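Beta-N-acetylhexosaminidase (Arthrobacter aurescens, PDB 3RCN) probably catalyses the hydrolysis of terminal non-reducing N-acetyl-D-hexosamine residues from N-acetyl-beta-D-hexosaminides, as a family 20 glycoside hydrolase. Local coordinates at residues 43-48 with 104-109; 163-168 with 236-241. All coordinates share one frame; numbering follows the deposited sequence.

Overall arrangement
Interaction 1 joins the two helices of the N-terminal domain, 39-53 and 95-109, the second of which packs L108 and L109 on strand 125-134 of the domain's mixed sheet; interaction 2 lies in the catalytic alpha/beta barrel, between the end of helix 154-166 and the lead-in to strand 239-243. Interaction 1 closes before interaction 2 opens along the chain, and their centres are about 15 Å apart. The two meet at the domain boundary: T104 OG1 of interaction 1 probably hydrogen-bonds K168 NZ of interaction 2, and W44 packs on R236. Helix 95-109 also touches A165 and H237. The N-terminal domain is thereby fitted against helix 154-166 and the loop before strand 239-243, away from the predicted proton donor E316.

Interaction 1. Residues 43-48 with 104-109. With SO4 (sulfate ion), chain H; SO4 (sulfate ion), chain I.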
# COMPACT_ATOMS: atom_id res chain seq x y z
N ARG A 43 3.99 -22.14 -5.92
CA ARG A 43 3.08 -21.10 -6.38
C ARG A 43 3.55 -19.71 -5.95
O ARG A 43 3.56 -18.78 -6.76
CB ARG A 43 1.65 -21.36 -5.90
CG ARG A 43 0.99 -22.57 -6.55
CD ARG A 43 -0.47 -22.73 -6.15
NE ARG A 43 -0.60 -23.14 -4.76
CZ ARG A 43 -0.83 -24.39 -4.38
NH1 ARG A 43 -0.96 -25.36 -5.28
NH2 ARG A 43 -0.93 -24.68 -3.09
N TRP A 44 3.94 -19.56 -4.69
CA TRP A 44 4.38 -18.27 -4.20
C TRP A 44 5.62 -17.78 -4.94
O TRP A 44 5.70 -16.61 -5.33
CB TRP A 44 4.65 -18.29 -2.70
CG TRP A 44 5.18 -16.99 -2.26
CD1 TRP A 44 4.47 -15.88 -1.92
CD2 TRP A 44 6.56 -16.62 -2.18
NE1 TRP A 44 5.32 -14.85 -1.60
CE2 TRP A 44 6.61 -15.28 -1.76
CE3 TRP A 44 7.75 -17.30 -2.41
CZ2 TRP A 44 7.81 -14.61 -1.57
CZ3 TRP A 44 8.94 -16.63 -2.22
CH2 TRP A 44 8.96 -15.29 -1.81
N LEU A 45 6.60 -18.65 -5.12
CA LEU A 45 7.83 -18.31 -5.83
C LEU A 45 7.54 -17.90 -7.28
O LEU A 45 8.01 -16.86 -7.76
CB LEU A 45 8.79 -19.50 -5.81
CG LEU A 45 10.19 -19.22 -6.33
CD1 LEU A 45 10.85 -18.15 -5.46
CD2 LEU A 45 11.00 -20.51 -6.33
N THR A 46 6.76 -18.74 -7.95
CA THR A 46 6.29 -18.44 -9.29
C THR A 46 5.70 -17.04 -9.39
O THR A 46 6.05 -16.28 -10.28
CB THR A 46 5.25 -19.46 -9.76
OG1 THR A 46 5.88 -20.71 -10.02
CG2 THR A 46 4.57 -18.97 -11.04
N ARG A 47 4.81 -16.70 -8.47
CA ARG A 47 4.22 -15.37 -8.47
C ARG A 47 5.25 -14.27 -8.19
O ARG A 47 5.26 -13.25 -8.88
CB ARG A 47 3.07 -15.28 -7.46
CG ARG A 47 1.83 -16.04 -7.87
CD ARG A 47 0.58 -15.26 -7.53
NE ARG A 47 0.54 -14.86 -6.13
CZ ARG A 47 0.19 -15.68 -5.16
NH1 ARG A 47 -0.14 -16.93 -5.45
NH2 ARG A 47 0.18 -15.27 -3.89
N ALA A 48 6.10 -14.47 -7.20
CA ALA A 48 7.00 -13.39 -6.78
C ALA A 48 8.10 -13.14 -7.80
O ALA A 48 8.33 -12.00 -8.23
CB ALA A 48 7.61 -13.70 -5.45
N THR A 104 15.54 -17.18 0.90
CA THR A 104 16.99 -17.15 0.82
C THR A 104 17.48 -17.08 -0.63
O THR A 104 18.50 -16.45 -0.94
CB THR A 104 17.60 -18.33 1.53
OG1 THR A 104 17.31 -18.23 2.92
CG2 THR A 104 19.10 -18.32 1.34
N LEU A 105 16.74 -17.72 -1.52
CA LEU A 105 17.04 -17.68 -2.94
C LEU A 105 16.92 -16.25 -3.46
O LEU A 105 17.84 -15.71 -4.06
CB LEU A 105 16.09 -18.58 -3.72
CG LEU A 105 16.48 -18.77 -5.17
CD1 LEU A 105 17.73 -19.62 -5.19
CD2 LEU A 105 15.36 -19.42 -5.97
N LEU A 106 15.78 -15.62 -3.20
CA LEU A 106 15.57 -14.25 -3.66
C LEU A 106 16.69 -13.34 -3.21
O LEU A 106 17.18 -12.53 -4.00
CB LEU A 106 14.23 -13.72 -3.19
CG LEU A 106 13.03 -14.41 -3.82
CD1 LEU A 106 11.79 -13.58 -3.54
CD2 LEU A 106 13.22 -14.60 -5.31
N GLN A 107 17.10 -13.45 -1.95
CA GLN A 107 18.24 -12.68 -1.47
C GLN A 107 19.51 -12.97 -2.27
O GLN A 107 20.27 -12.05 -2.58
CB GLN A 107 18.49 -12.90 0.02
CG GLN A 107 17.35 -12.44 0.91
CD GLN A 107 17.79 -12.14 2.32
OE1 GLN A 107 18.92 -12.46 2.72
NE2 GLN A 107 16.92 -11.51 3.09
N LEU A 108 19.72 -14.24 -2.63
CA LEU A 108 20.87 -14.62 -3.46
C LEU A 108 20.87 -14.00 -4.88
O LEU A 108 21.94 -13.71 -5.44
CB LEU A 108 20.98 -16.15 -3.55
CG LEU A 108 21.55 -16.91 -2.36
CD1 LEU A 108 21.52 -18.39 -2.65
CD2 LEU A 108 22.97 -16.46 -2.02
N LEU A 109 19.68 -13.78 -5.44
CA LEU A 109 19.55 -13.17 -6.76
C LEU A 109 19.75 -11.65 -6.74
O LEU A 109 20.07 -11.06 -7.77
CB LEU A 109 18.20 -13.49 -7.39
CG LEU A 109 17.95 -14.97 -7.70
CD1 LEU A 109 16.46 -15.28 -7.74
CD2 LEU A 109 18.62 -15.40 -8.99
S SO4 H . 0.27 -19.32 -9.23
O1 SO4 H . 0.86 -18.13 -9.83
O2 SO4 H . 1.06 -20.49 -9.63
O3 SO4 H . 0.26 -19.17 -7.78
O4 SO4 H . -1.11 -19.47 -9.68
S SO4 I . -1.72 -28.76 -4.43
O1 SO4 I . -2.97 -28.25 -5.00
O2 SO4 I . -0.66 -28.69 -5.44
O3 SO4 I . -1.36 -27.97 -3.25
O4 SO4 I . -1.91 -30.15 -4.03
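W44 and L106 meet from opposite directions in the apolar part of this helix-helix contact, where CH2 of the indole lies 3.7 Å from CD1 of the leucine. The methyl approaches the six-membered ring obliquely. With CG anti to the backbone N (chi1 176°), the indole extends to helix 95-109, and A48 CB, one turn on, covers one of its faces near the rim. A looser touch flanks this pair, L45 CD1 to L106 CD2 at 4.3 Å. L106 thus divides its two methyls between two neighbouring residues of helix 39-53.

Close packing is confined to the buried W44, L45 and L106; the partly exposed R43 and R47 lie on the side of helix 39-53 turned from helix 95-109. Each lies beside a sulfate, probably from the crystallisation liquor. R47 NH1 hydrogen-bonds O3 of the chain H ion at 3.3 Å, while the R43 guanidinium presents its edge to the chain I ion through weak bonds. R43 NH1 also forms a salt bridge with D56 of the second subunit.

The contact pairs the two helices of the family 20 N-terminal domain: F99 of helix 95-109 meets the W44 ring edge-to-face, E162 of helix 154-166 touches it, and L108 and L109 pack on strand 125-134.

Interaction 2. Residues 163-168 with 236-241; sequences VMAMHK and RHITVI
This apolar contact lies in the catalytic TIM barrel, where helix 154-166, the crossover between parallel strands 140-146 and 171-178, packs its last turn on the lead-in to the next barrel strand, 239-243. A165 and I238 carry it: A165 CB lies 3.6 Å from R236 CB and 3.9 Å from I238 CD1. The isoleucine carries that methyl to the helix because its CG1 is anti to the carbonyl carbon (chi1 -63°), and its other branch, CG2, meets the selenomethionine methyl, M164 CE, at 4.1 Å. These two side chains cross at a slant, and both also pack on L172 of strand 171-178.

Both chain turns bordering the contact are Schellman motifs, with K168 closing helix 154-166 and H237 closing helix 223-235. The first end is further tied by H167, whose ND1 donates to V163 O at 2.8 Å (N-H...O 165°), nearly in the imidazole plane.

R236 gives the contact only its aliphatic root. Its NH1 binds F232 O, and the guanidinium makes a cation-pi contact with F232. With no hydrogen bond across the two segments, their direct cohesion probably comes from buried apolar groups, the selenomethionine methyl among them, while the arginine's charge is probably compensated by the carboxylate of E162, the salt-bridge partner of its NE.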
# COMPACT_ATOMS: atom_id res chain seq x y z
N VAL A 163 6.79 -8.09 3.86
CA VAL A 163 8.10 -7.76 4.41
C VAL A 163 8.45 -8.65 5.61
O VAL A 163 9.61 -9.00 5.80
CB VAL A 163 8.19 -6.27 4.81
CG1 VAL A 163 9.51 -5.98 5.47
CG2 VAL A 163 7.99 -5.38 3.58
N MSE A 164 7.45 -9.02 6.41
CA MSE A 164 7.66 -9.95 7.52
C MSE A 164 8.15 -11.32 7.05
O MSE A 164 9.09 -11.88 7.61
CB MSE A 164 6.39 -10.17 8.33
CG MSE A 164 5.97 -9.05 9.25
SE MSE A 164 4.32 -9.56 10.18
CE MSE A 164 4.86 -11.13 11.18
N ALA A 165 7.49 -11.86 6.04
CA ALA A 165 7.82 -13.20 5.57
C ALA A 165 9.24 -13.22 4.99
O ALA A 165 9.93 -14.24 5.02
CB ALA A 165 6.80 -13.66 4.53
N MSE A 166 9.66 -12.07 4.47
CA MSE A 166 10.99 -11.95 3.87
C MSE A 166 12.06 -12.05 4.95
O MSE A 166 13.20 -12.43 4.68
CB MSE A 166 11.11 -10.65 3.09
CG MSE A 166 12.44 -10.47 2.37
SE MSE A 166 13.77 -9.49 3.42
CE MSE A 166 13.40 -7.66 2.72
N HIS A 167 11.69 -11.69 6.17
CA HIS A 167 12.59 -11.83 7.32
C HIS A 167 12.40 -13.15 8.08
O HIS A 167 13.04 -13.38 9.11
CB HIS A 167 12.44 -10.63 8.25
CG HIS A 167 12.95 -9.35 7.66
ND1 HIS A 167 12.16 -8.53 6.89
CD2 HIS A 167 14.17 -8.78 7.71
CE1 HIS A 167 12.87 -7.48 6.51
NE2 HIS A 167 14.09 -7.61 6.99
N LYS A 168 11.54 -14.01 7.55
CA LYS A 168 11.25 -15.33 8.11
C LYS A 168 10.54 -15.27 9.46
O LYS A 168 10.62 -16.20 10.23
CB LYS A 168 12.55 -16.13 8.25
CG LYS A 168 13.23 -16.52 6.92
CD LYS A 168 14.51 -17.35 7.17
CE LYS A 168 15.08 -18.01 5.91
NZ LYS A 168 15.74 -17.05 4.97
N ARG A 236 2.14 -17.21 3.17
CA ARG A 236 3.49 -16.90 3.64
C ARG A 236 3.90 -17.56 4.97
O ARG A 236 4.90 -17.15 5.59
CB ARG A 236 3.73 -15.39 3.62
CG ARG A 236 3.77 -14.80 2.20
CD ARG A 236 3.08 -13.45 2.15
NE ARG A 236 2.95 -12.95 0.79
CZ ARG A 236 1.97 -13.27 -0.05
NH1 ARG A 236 1.01 -14.11 0.31
NH2 ARG A 236 1.94 -12.74 -1.27
N HIS A 237 3.07 -18.47 5.48
CA HIS A 237 3.41 -19.25 6.68
C HIS A 237 3.54 -18.37 7.91
O HIS A 237 4.40 -18.56 8.77
CB HIS A 237 4.66 -20.11 6.45
CG HIS A 237 4.44 -21.19 5.45
ND1 HIS A 237 3.84 -22.39 5.78
CD2 HIS A 237 4.66 -21.24 4.12
CE1 HIS A 237 3.73 -23.14 4.70
NE2 HIS A 237 4.23 -22.47 3.68
N ILE A 238 2.66 -17.39 7.97
CA ILE A 238 2.56 -16.55 9.13
C ILE A 238 1.22 -16.85 9.80
O ILE A 238 0.17 -16.91 9.14
CB ILE A 238 2.68 -15.07 8.73
CG1 ILE A 238 4.07 -14.83 8.14
CG2 ILE A 238 2.41 -14.17 9.91
CD1 ILE A 238 4.20 -13.53 7.37
N THR A 239 1.27 -17.08 11.11
CA THR A 239 0.07 -17.32 11.90
C THR A 239 -0.42 -15.95 12.37
O THR A 239 0.38 -15.13 12.83
CB THR A 239 0.38 -18.25 13.09
OG1 THR A 239 0.69 -19.56 12.59
CG2 THR A 239 -0.80 -18.35 14.05
N VAL A 240 -1.71 -15.69 12.22
CA VAL A 240 -2.27 -14.42 12.68
C VAL A 240 -3.04 -14.62 13.99
O VAL A 240 -4.12 -15.22 14.01
CB VAL A 240 -3.22 -13.79 11.65
CG1 VAL A 240 -3.84 -12.53 12.21
CG2 VAL A 240 -2.48 -13.47 10.34
N ILE A 241 -2.49 -14.11 15.08
CA ILE A 241 -3.15 -14.16 16.38
C ILE A 241 -3.91 -12.86 16.64
O ILE A 241 -3.31 -11.81 16.84
CB ILE A 241 -2.12 -14.36 17.49
CG1 ILE A 241 -1.52 -15.77 17.41
CG2 ILE A 241 -2.75 -14.09 18.86
CD1 ILE A 241 -0.24 -15.93 18.23